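Local coordinates for periplasmic His/Glu/Gln/Arg/opine family-binding protein (Silicibacter pomeroyi, PDB 3I6V) that binds lysine and is probably the periplasmic solute-binding component of an ABC transporter of the His/Glu/Gln/Arg/opine family, at residues A[91-96]-A[151-156]; A[97-102]-A[165-170]; A[106-111]-A[144-149]. All blocks are in the same frame, centred on the assembly; numbering follows the deposited sequence. Where two conformers were deposited one is given.

Contact 1: A[91-96]-A[151-156]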
loop_
_atom_site.group_PDB
_atom_site.type_symbol
_atom_site.label_atom_id
_atom_site.label_comp_id
_atom_site.label_asym_id
_atom_site.label_seq_id
_atom_site.Cartn_x
_atom_site.Cartn_y
_atom_site.Cartn_z
ATOM N N PRO A 91 1.514 -9.486 -6.437
ATOM C CA PRO A 91 1.915 -8.248 -7.101
ATOM C C PRO A 91 0.739 -7.724 -7.912
ATOM O O PRO A 91 0.090 -8.505 -8.622
ATOM C CB PRO A 91 3.063 -8.690 -8.029
ATOM C CG PRO A 91 3.585 -9.986 -7.429
ATOM C CD PRO A 91 2.394 -10.631 -6.778
ATOM N N THR A 92 0.398 -6.448 -7.758
ATOM C CA THR A 92 -0.641 -5.853 -8.643
ATOM C C THR A 92 -0.112 -4.607 -9.379
ATOM O O THR A 92 0.900 -4.030 -8.990
ATOM C CB THR A 92 -1.982 -5.582 -7.910
ATOM O OG1 THR A 92 -1.739 -4.780 -6.752
ATOM C CG2 THR A 92 -2.672 -6.917 -7.469
ATOM N N ALA A 93 -0.800 -4.196 -10.436
ATOM C CA ALA A 93 -0.261 -3.192 -11.322
ATOM C C ALA A 93 -0.231 -1.794 -10.714
ATOM O O ALA A 93 -0.899 -1.514 -9.701
ATOM C CB ALA A 93 -1.035 -3.191 -12.646
ATOM N N SER A 94 0.552 -0.933 -11.343
ATOM C CA SER A 94 0.462 0.507 -11.155
ATOM C C SER A 94 -0.131 1.100 -12.434
ATOM O O SER A 94 0.022 0.511 -13.531
ATOM C CB SER A 94 1.836 1.080 -10.889
ATOM O OG SER A 94 2.326 0.631 -9.637
ATOM N N SER A 95 -0.802 2.245 -12.313
ATOM C CA SER A 95 -1.553 2.834 -13.433
ATOM C C SER A 95 -1.523 4.338 -13.372
ATOM O O SER A 95 -1.259 4.924 -12.312
ATOM C CB SER A 95 -3.025 2.412 -13.399
ATOM O OG SER A 95 -3.166 1.018 -13.312
ATOM N N TYR A 96 -1.795 4.960 -14.520
ATOM C CA TYR A 96 -1.926 6.403 -14.606
ATOM C C TYR A 96 -3.402 6.773 -14.545
ATOM O O TYR A 96 -4.251 6.099 -15.130
ATOM C CB TYR A 96 -1.339 6.971 -15.892
ATOM C CG TYR A 96 0.150 6.811 -16.058
ATOM C CD1 TYR A 96 0.682 5.654 -16.641
ATOM C CD2 TYR A 96 1.024 7.816 -15.650
ATOM C CE1 TYR A 96 2.073 5.494 -16.805
ATOM C CE2 TYR A 96 2.390 7.678 -15.815
ATOM C CZ TYR A 96 2.903 6.521 -16.390
ATOM O OH TYR A 96 4.251 6.418 -16.533
ATOM N N ALA A 151 0.055 5.588 -9.584
ATOM C CA ALA A 151 -0.170 4.995 -8.276
ATOM C C ALA A 151 -0.615 3.573 -8.420
ATOM O O ALA A 151 -0.829 3.082 -9.524
ATOM C CB ALA A 151 -1.281 5.814 -7.494
ATOM N N ASP A 152 -0.800 2.918 -7.288
ATOM C CA ASP A 152 -1.244 1.543 -7.262
ATOM C C ASP A 152 -2.643 1.450 -7.851
ATOM O O ASP A 152 -3.534 2.281 -7.504
ATOM C CB ASP A 152 -1.264 1.089 -5.825
ATOM C CG ASP A 152 -1.695 -0.311 -5.674
ATOM O OD1 ASP A 152 -0.850 -1.218 -5.869
ATOM O OD2 ASP A 152 -2.881 -0.496 -5.298
ATOM N N ARG A 153 -2.838 0.465 -8.734
ATOM C CA ARG A 153 -4.087 0.311 -9.448
ATOM C C ARG A 153 -5.236 0.030 -8.473
ATOM O O ARG A 153 -6.348 0.548 -8.657
ATOM C CB ARG A 153 -4.026 -0.803 -10.504
ATOM C CG ARG A 153 -5.326 -0.875 -11.356
ATOM C CD ARG A 153 -5.272 -1.899 -12.521
ATOM N NE ARG A 153 -6.600 -1.936 -13.110
ATOM C CZ ARG A 153 -7.032 -1.095 -14.046
ATOM N NH1 ARG A 153 -6.229 -0.170 -14.573
ATOM N NH2 ARG A 153 -8.273 -1.208 -14.485
ATOM N N ASP A 154 -4.995 -0.787 -7.454
ATOM C CA ASP A 154 -6.075 -1.080 -6.537
ATOM C C ASP A 154 -6.499 0.100 -5.663
ATOM O O ASP A 154 -7.656 0.148 -5.209
ATOM C CB ASP A 154 -5.801 -2.338 -5.731
ATOM C CG ASP A 154 -5.861 -3.590 -6.607
ATOM O OD1 ASP A 154 -6.135 -3.462 -7.822
ATOM O OD2 ASP A 154 -5.623 -4.681 -6.089
ATOM N N TYR A 155 -5.578 1.044 -5.453
ATOM C CA TYR A 155 -5.909 2.278 -4.772
ATOM C C TYR A 155 -6.778 3.133 -5.728
ATOM O O TYR A 155 -7.809 3.731 -5.317
ATOM C CB TYR A 155 -4.632 3.028 -4.370
ATOM C CG TYR A 155 -4.883 4.443 -3.868
ATOM C CD1 TYR A 155 -5.543 4.680 -2.650
ATOM C CD2 TYR A 155 -4.461 5.539 -4.614
ATOM C CE1 TYR A 155 -5.765 6.003 -2.191
ATOM C CE2 TYR A 155 -4.668 6.830 -4.180
ATOM C CZ TYR A 155 -5.334 7.066 -2.991
ATOM O OH TYR A 155 -5.542 8.379 -2.641
ATOM N N LEU A 156 -6.370 3.184 -6.990
ATOM C CA LEU A 156 -7.053 4.032 -7.997
ATOM C C LEU A 156 -8.430 3.525 -8.472
ATOM O O LEU A 156 -9.291 4.349 -8.766
ATOM C CB LEU A 156 -6.162 4.321 -9.208
ATOM C CG LEU A 156 -4.896 5.135 -8.931
ATOM C CD1 LEU A 156 -3.900 5.000 -10.122
ATOM C CD2 LEU A 156 -5.168 6.619 -8.587
#

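Contact 2: A[97-102]-A[165-170]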
loop_
_atom_site.group_PDB
_atom_site.type_symbol
_atom_site.label_atom_id
_atom_site.label_comp_id
_atom_site.label_asym_id
_atom_site.label_seq_id
_atom_site.Cartn_x
_atom_site.Cartn_y
_atom_site.Cartn_z
ATOM N N VAL A 97 -3.680 7.865 -13.856
ATOM C CA VAL A 97 -5.043 8.420 -13.813
ATOM C C VAL A 97 -5.003 9.901 -14.122
ATOM O O VAL A 97 -4.116 10.611 -13.668
ATOM C CB VAL A 97 -5.783 8.140 -12.475
ATOM C CG1 VAL A 97 -6.989 9.109 -12.297
ATOM C CG2 VAL A 97 -6.297 6.736 -12.471
ATOM N N ALA A 98 -5.979 10.356 -14.919
ATOM C CA ALA A 98 -5.998 11.731 -15.379
ATOM C C ALA A 98 -7.445 12.274 -15.491
ATOM O O ALA A 98 -8.415 11.534 -15.299
ATOM C CB ALA A 98 -5.275 11.819 -16.754
ATOM N N THR A 99 -7.564 13.553 -15.830
ATOM C CA THR A 99 -8.890 14.175 -16.077
ATOM C C THR A 99 -9.333 14.117 -17.563
ATOM O O THR A 99 -10.498 14.381 -17.874
ATOM C CB THR A 99 -8.937 15.628 -15.581
ATOM O OG1 THR A 99 -7.964 16.400 -16.291
ATOM C CG2 THR A 99 -8.632 15.719 -14.071
ATOM N N SER A 100 -8.415 13.777 -18.475
ATOM C CA SER A 100 -8.781 13.553 -19.892
ATOM C C SER A 100 -7.982 12.409 -20.503
ATOM O O SER A 100 -6.906 12.065 -20.016
ATOM C CB SER A 100 -8.593 14.819 -20.724
ATOM O OG SER A 100 -7.216 15.126 -20.864
ATOM N N ASP A 101 -8.516 11.815 -21.564
ATOM C CA ASP A 101 -7.848 10.702 -22.240
ATOM C C ASP A 101 -6.504 11.091 -22.866
ATOM O O ASP A 101 -5.568 10.279 -22.901
ATOM C CB ASP A 101 -8.784 10.037 -23.248
ATOM C CG ASP A 101 -9.892 9.226 -22.570
ATOM O OD1 ASP A 101 -10.950 8.994 -23.200
ATOM O OD2 ASP A 101 -9.717 8.806 -21.399
ATOM N N GLY A 102 -6.389 12.340 -23.297
ATOM C CA GLY A 102 -5.167 12.813 -23.940
ATOM C C GLY A 102 -4.213 13.507 -23.005
ATOM O O GLY A 102 -3.416 14.349 -23.437
ATOM N N GLY A 165 -16.990 10.157 -13.527
ATOM C CA GLY A 165 -16.363 10.488 -14.806
ATOM C C GLY A 165 -15.358 11.624 -14.825
ATOM O O GLY A 165 -14.775 11.913 -15.890
ATOM N N GLU A 166 -15.115 12.282 -13.685
ATOM C CA GLU A 166 -14.085 13.341 -13.652
ATOM C C GLU A 166 -12.625 12.804 -13.703
ATOM O O GLU A 166 -11.684 13.561 -13.985
ATOM C CB GLU A 166 -14.249 14.247 -12.428
ATOM C CG GLU A 166 -15.666 14.887 -12.282
ATOM C CD GLU A 166 -15.944 15.988 -13.298
ATOM O OE1 GLU A 166 -14.981 16.510 -13.914
ATOM O OE2 GLU A 166 -17.137 16.334 -13.471
ATOM N N LEU A 167 -12.453 11.521 -13.391
ATOM C CA LEU A 167 -11.107 10.880 -13.383
ATOM C C LEU A 167 -11.199 9.617 -14.175
ATOM O O LEU A 167 -12.219 8.954 -14.137
ATOM C CB LEU A 167 -10.626 10.518 -11.968
ATOM C CG LEU A 167 -10.314 11.717 -11.083
ATOM C CD1 LEU A 167 -10.171 11.268 -9.603
ATOM C CD2 LEU A 167 -9.128 12.580 -11.596
ATOM N N MET A 168 -10.124 9.274 -14.885
ATOM C CA MET A 168 -10.141 8.064 -15.690
ATOM C C MET A 168 -8.732 7.449 -15.826
ATOM O O MET A 168 -7.729 8.147 -15.783
ATOM C CB MET A 168 -10.726 8.368 -17.085
ATOM C CG MET A 168 -9.916 9.424 -17.889
ATOM S SD MET A 168 -10.969 10.442 -18.996
ATOM C CE MET A 168 -11.871 11.365 -17.752
ATOM N N PHE A 169 -8.684 6.142 -16.016
ATOM C CA PHE A 169 -7.417 5.485 -16.374
ATOM C C PHE A 169 -6.939 5.881 -17.777
ATOM O O PHE A 169 -7.734 5.928 -18.723
ATOM C CB PHE A 169 -7.577 3.977 -16.293
ATOM C CG PHE A 169 -7.692 3.452 -14.879
ATOM C CD1 PHE A 169 -8.867 2.830 -14.442
ATOM C CD2 PHE A 169 -6.609 3.577 -13.988
ATOM C CE1 PHE A 169 -8.970 2.335 -13.120
ATOM C CE2 PHE A 169 -6.692 3.083 -12.661
ATOM C CZ PHE A 169 -7.871 2.445 -12.233
ATOM N N VAL A 170 -5.646 6.182 -17.894
ATOM C CA VAL A 170 -5.020 6.479 -19.180
ATOM C C VAL A 170 -3.720 5.655 -19.315
ATOM O O VAL A 170 -3.085 5.293 -18.305
ATOM C CB VAL A 170 -4.749 8.003 -19.329
ATOM C CG1 VAL A 170 -6.063 8.770 -19.331
ATOM C CG2 VAL A 170 -3.891 8.519 -18.195
#

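Contact 3: A[106-111]-A[144-149]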
loop_
_atom_site.group_PDB
_atom_site.type_symbol
_atom_site.label_atom_id
_atom_site.label_comp_id
_atom_site.label_asym_id
_atom_site.label_seq_id
_atom_site.Cartn_x
_atom_site.Cartn_y
_atom_site.Cartn_z
ATOM N N SER A 106 4.010 12.362 -20.167
ATOM C CA SER A 106 5.404 12.749 -20.074
ATOM C C SER A 106 5.500 14.155 -19.493
ATOM O O SER A 106 6.564 14.733 -19.418
ATOM C CB SER A 106 6.102 12.638 -21.437
ATOM O OG SER A 106 6.229 11.280 -21.831
ATOM N N GLY A 107 4.362 14.701 -19.065
ATOM C CA GLY A 107 4.361 16.022 -18.415
ATOM C C GLY A 107 4.658 15.922 -16.929
ATOM O O GLY A 107 5.649 15.267 -16.505
ATOM N N ILE A 108 3.815 16.575 -16.131
ATOM C CA ILE A 108 3.978 16.596 -14.674
ATOM C C ILE A 108 3.173 15.447 -14.088
ATOM O O ILE A 108 1.938 15.412 -14.216
ATOM C CB ILE A 108 3.540 17.947 -14.062
ATOM C CG1 ILE A 108 4.540 19.046 -14.477
ATOM C CG2 ILE A 108 3.473 17.834 -12.557
ATOM C CD1 ILE A 108 3.983 20.458 -14.422
ATOM N N VAL A 109 3.873 14.493 -13.466
ATOM C CA VAL A 109 3.186 13.333 -12.914
ATOM C C VAL A 109 3.338 13.331 -11.393
ATOM O O VAL A 109 4.438 13.455 -10.869
ATOM C CB VAL A 109 3.600 11.984 -13.590
ATOM C CG1 VAL A 109 2.796 10.817 -13.014
ATOM C CG2 VAL A 109 3.340 12.022 -15.100
ATOM N N ALA A 110 2.199 13.300 -10.707
ATOM C CA ALA A 110 2.161 13.247 -9.254
ATOM C C ALA A 110 2.375 11.794 -8.784
ATOM O O ALA A 110 1.862 10.856 -9.380
ATOM C CB ALA A 110 0.803 13.754 -8.728
ATOM N N ALA A 111 3.130 11.636 -7.706
ATOM C CA ALA A 111 3.261 10.317 -7.060
ATOM C C ALA A 111 3.513 10.566 -5.593
ATOM O O ALA A 111 4.112 11.589 -5.204
ATOM C CB ALA A 111 4.430 9.501 -7.663
ATOM N N GLY A 144 -5.615 20.420 -11.382
ATOM C CA GLY A 144 -4.786 20.777 -12.550
ATOM C C GLY A 144 -3.324 21.093 -12.300
ATOM O O GLY A 144 -2.614 21.478 -13.225
ATOM N N GLU A 145 -2.857 20.939 -11.065
ATOM C CA GLU A 145 -1.434 21.119 -10.769
ATOM C C GLU A 145 -0.556 20.025 -11.431
ATOM O O GLU A 145 0.629 20.229 -11.671
ATOM C CB GLU A 145 -1.169 21.197 -9.250
ATOM C CG GLU A 145 0.326 20.946 -8.896
ATOM C CD GLU A 145 0.658 20.887 -7.390
ATOM O OE1 GLU A 145 -0.257 20.963 -6.527
ATOM O OE2 GLU A 145 1.869 20.761 -7.083
ATOM N N ALA A 146 -1.145 18.875 -11.735
ATOM C CA ALA A 146 -0.406 17.800 -12.374
ATOM C C ALA A 146 -1.220 17.198 -13.506
ATOM O O ALA A 146 -2.448 17.090 -13.418
ATOM C CB ALA A 146 -0.023 16.716 -11.339
ATOM N N ASP A 147 -0.519 16.792 -14.560
ATOM C CA ASP A 147 -1.119 16.127 -15.733
ATOM C C ASP A 147 -1.751 14.764 -15.455
ATOM O O ASP A 147 -2.739 14.369 -16.087
ATOM C CB ASP A 147 -0.049 16.027 -16.846
ATOM C CG ASP A 147 0.367 17.404 -17.368
ATOM O OD1 ASP A 147 1.535 17.841 -17.181
ATOM O OD2 ASP A 147 -0.525 18.082 -17.928
ATOM N N ALA A 148 -1.158 14.015 -14.526
ATOM C CA ALA A 148 -1.690 12.718 -14.148
ATOM C C ALA A 148 -1.075 12.281 -12.816
ATOM O O ALA A 148 -0.133 12.890 -12.323
ATOM C CB ALA A 148 -1.406 11.667 -15.244
ATOM N N VAL A 149 -1.628 11.230 -12.252
ATOM C CA VAL A 149 -1.062 10.610 -11.055
ATOM C C VAL A 149 -0.703 9.180 -11.439
ATOM O O VAL A 149 -1.461 8.522 -12.168
ATOM C CB VAL A 149 -2.064 10.615 -9.854
ATOM C CG1 VAL A 149 -3.420 10.034 -10.288
ATOM C CG2 VAL A 149 -1.493 9.826 -8.666
#

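Contact 1: A[91-96]-A[151-156]
R153 and S95 meet where strand 148-152 pairs antiparallel with strand 93-98 and turns into helix 153-162. The site lies in one lobe of a type 2 periplasmic binding protein fold. S95 N gives a bond to A151 O, and A151 N returns one to S95 O (3.1 Å). R153 N extends the pairing to A93 O at 2.9 Å, tilted 30° from the carbonyl plane.

The R153 side chain can be followed outward. Its CB lies 3.3 Å from A93 O and also reaches S95 OG. CG, anti to the backbone N (chi1 -175°), approaches S95 OG to 3.5 Å. The chain stays extended to NE, and CD too passes S95 OG. At the tip NH1 is 3.5 Å from S95 OG, which sits at the guanidinium edge. NH1 and S95 OG share a stronger partner in D173, by salt bridge and hydrogen bond. F169 adds a cation-pi contact.

D152 is the N-cap of the helix. Its OD2 accepts from Y155 N and also bonds Y18 OH. An alanine here would probably leave Y155 N without its side-chain cap and Y18 OH without this partner. The D152 side chain lies about 5 Å from the bound lysine. In the first turn of the helix, L156 CD1 rests 3.4 Å from S95 O.

Contact 2: A[97-102]-A[165-170]
V97 and F169 face each other as a non-hydrogen-bonded pair in an antiparallel beta contact between strands 93-98 and 168-170. The contact lies in the sheet of one lobe, its centre about 22 Å from the chain centre. V97 CG2 comes obliquely to the F169 ring, 3.5 Å from CD2. The other valine branch, CG1, lies anti to the backbone N (chi1 162°) and meets L167 CB at 3.9 Å. V97 and L167 stand at about a right angle. L156 and V160 of helix 153-162 also pack on V97.

The opposite face carries A98 and M168, the hydrogen-bonded pair. A98 N donates to M168 O and M168 N to A98 O, both at 2.9 Å. A98 CB is near both methyls of V170, CG2 being the closer at 3.9 Å.

M168 CG stands between its backbone N and carbonyl carbon (chi1 61°), and the chain bends at chi2 and chi3. It curls against the loop 99-101. D101 comes in at about a right angle to it, with OD2 3.2 Å from SD. V170 CG1 meets the same loop at S100 O, 3.5 Å away. The methionine CE ends 3.3 Å from T99 O.

Contact 3: A[106-111]-A[144-149]
The D147 carboxylate meets the backbone of G107 and I108. It is the flat group at the start of this parallel strand pair. At its edge, I108 N donates to OD1 through the anti lone pair, at 2.8 Å and an N-H...O angle of 174°. G107 CA lies off one side of the carboxylate plane, 3.6 Å from OD1. I108 CB lies off the other side, 3.7 Å from the same oxygen. OD1 is thus flanked by the two carbons. The D147 CG, anti to its carbonyl carbon (chi1 -65°), comes within 3.8 Å of I108 N.

The backbone of D147 turns back on I108. D147 N and A148 N both point to I108 O, and both bonds are weak. The regular pairing begins one step on, where A110 N donates to A148 O at 2.9 Å, in the carbonyl plane. V109 CG1 also lies against A148 O.

Apolar side chains also meet. A146 CB touches both I108 CG2 (3.9 Å) and A110 CB (4.0 Å). V149 CG2 packs on A110 O at 3.6 Å.

Strand 108-112 runs between strands 127-131 and 148-152, parallel to both, as in the beta-alpha-beta units of this fold. V109 bonds T127 and V129 through its backbone. G144 ends helix 134-142 in a Schellman motif, and V149 then packs back on T137 and V141 of that helix. On the opposite face V109 touches I121, and A111 touches A118, both of helix 116-123.

Of the strands in these contacts, 93-98 comes first and serves contacts 1 and 2. The chain then enters strand 108-112. Contact 3 closes the shortest loop, of 32 residues, when the chain returns at 144-149. Contact 1 closes at 151-156, over 54 residues. Contact 2 closes last, at 165-170, over 62. Contact 3 lies within both longer loops, while contacts 1 and 2 cross. Together they join strands 93-98, 108-112, 148-152 and 168-170 into the sheet of one lobe. Strand 148-152 joins contacts 1 and 3, and V97 N lies 2.9 Å from V149 O, a probable hydrogen bond between contacts 2 and 3. L156 CB packs on F169 CE2 between contacts 1 and 2.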